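Local coordinates for protein cytochrome P450 (CYP102L1) (Mycobacterium phage Adler, PDB 6N6Q) that binds a haem and probably works as a cytochrome P450 monooxygenase, encoded by a phage, at residues Phe32-Pro35 with Val36-Leu39. Residues are numbered along the deposited sequence; the frame is centred on the assembly and turned at random.
Sequences FATP and VQGL
From T34 to G38 and from P35 to L39 the backbone closes the first two i to i+4 bonds of helix 35-43, G38 N to T34 O at 2.9 Å and L39 N to P35 O at 2.8 Å. T34 sits at the N-cap position and P35 begins the first modelled helix of the P450 fold, which packs against the five-stranded mixed sheet. The T34 hydroxyl makes no capping bond. With OG1 between backbone N and carbonyl carbon (chi1 63°), it lies instead against Q37, 3.3 Å from CB. E454 takes over at the helix start: its carboxylate accepts hydrogen bonds from V36 N through OE1 and from Q37 N through OE2. The Q37 chain runs on extended beyond CG past T34, and its NE2 is bonded to V452 O, so three hydrogen bonds tie the helix start to strand 451-454. From the loop before the helix, the F32 ring comes obliquely against G38, its CE1 3.5 Å from G38 C, where the glycine has no side chain to obstruct it. F32 and L39 both also touch Q52 and I54, joining this turn to the edge strand 49-53 and the loop after it. Across the contact itself, F32 CE1 meets the L39 methyl CD2 at 3.7 Å.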
loop_
_atom_site.group_PDB
_atom_site.type_symbol
_atom_site.label_atom_id
_atom_site.label_comp_id
_atom_site.label_asym_id
_atom_site.label_seq_id
_atom_site.Cartn_x
_atom_site.Cartn_y
_atom_site.Cartn_z
ATOM N N PHE A 32 -7.927 -11.111 -19.235
ATOM C CA PHE A 32 -8.034 -10.751 -17.826
ATOM C C PHE A 32 -7.059 -11.532 -16.951
ATOM O O PHE A 32 -7.325 -11.740 -15.760
ATOM C CB PHE A 32 -9.468 -10.946 -17.334
ATOM C CG PHE A 32 -10.463 -10.039 -17.999
ATOM C CD1 PHE A 32 -10.608 -8.726 -17.582
ATOM C CD2 PHE A 32 -11.251 -10.498 -19.040
ATOM C CE1 PHE A 32 -11.520 -7.888 -18.192
ATOM C CE2 PHE A 32 -12.164 -9.663 -19.654
ATOM C CZ PHE A 32 -12.298 -8.357 -19.229
ATOM N N ALA A 33 -5.939 -11.983 -17.522
ATOM C CA ALA A 33 -4.873 -12.560 -16.710
ATOM C C ALA A 33 -4.412 -11.567 -15.651
ATOM O O ALA A 33 -4.267 -11.914 -14.473
ATOM C CB ALA A 33 -3.707 -12.985 -17.602
ATOM N N THR A 34 -4.172 -10.322 -16.060
ATOM C CA THR A 34 -4.055 -9.215 -15.123
ATOM C C THR A 34 -5.436 -8.586 -14.991
ATOM O O THR A 34 -5.900 -7.934 -15.941
ATOM C CB THR A 34 -3.040 -8.193 -15.614
ATOM O OG1 THR A 34 -3.494 -7.620 -16.847
ATOM C CG2 THR A 34 -1.689 -8.857 -15.840
ATOM N N PRO A 35 -6.133 -8.765 -13.864
ATOM C CA PRO A 35 -7.555 -8.370 -13.818
ATOM C C PRO A 35 -7.793 -6.878 -13.993
ATOM O O PRO A 35 -8.585 -6.480 -14.858
ATOM C CB PRO A 35 -8.001 -8.864 -12.434
ATOM C CG PRO A 35 -7.019 -9.930 -12.066
ATOM C CD PRO A 35 -5.716 -9.485 -12.650
ATOM N N VAL A 36 -7.134 -6.038 -13.191
ATOM C CA VAL A 36 -7.422 -4.608 -13.224
ATOM C C VAL A 36 -6.978 -3.996 -14.548
ATOM O O VAL A 36 -7.672 -3.142 -15.113
ATOM C CB VAL A 36 -6.766 -3.901 -12.025
ATOM C CG1 VAL A 36 -7.116 -2.422 -12.028
ATOM C CG2 VAL A 36 -7.206 -4.554 -10.724
ATOM N N GLN A 37 -5.824 -4.421 -15.066
ATOM C CA GLN A 37 -5.389 -3.937 -16.370
ATOM C C GLN A 37 -6.327 -4.396 -17.482
ATOM O O GLN A 37 -6.472 -3.697 -18.493
ATOM C CB GLN A 37 -3.957 -4.395 -16.653
ATOM C CG GLN A 37 -2.932 -3.827 -15.683
ATOM C CD GLN A 37 -1.585 -4.512 -15.780
ATOM O OE1 GLN A 37 -1.007 -4.625 -16.861
ATOM N NE2 GLN A 37 -1.079 -4.979 -14.645
ATOM N N GLY A 38 -6.965 -5.559 -17.312
ATOM C CA GLY A 38 -7.936 -6.024 -18.289
ATOM C C GLY A 38 -9.247 -5.267 -18.204
ATOM O O GLY A 38 -9.872 -4.969 -19.226
ATOM N N LEU A 39 -9.668 -4.925 -16.983
ATOM C CA LEU A 39 -10.886 -4.141 -16.812
ATOM C C LEU A 39 -10.730 -2.738 -17.378
ATOM O O LEU A 39 -11.694 -2.177 -17.911
ATOM C CB LEU A 39 -11.269 -4.077 -15.334
ATOM C CG LEU A 39 -11.649 -5.401 -14.671
ATOM C CD1 LEU A 39 -11.881 -5.219 -13.175
ATOM C CD2 LEU A 39 -12.879 -5.993 -15.337
#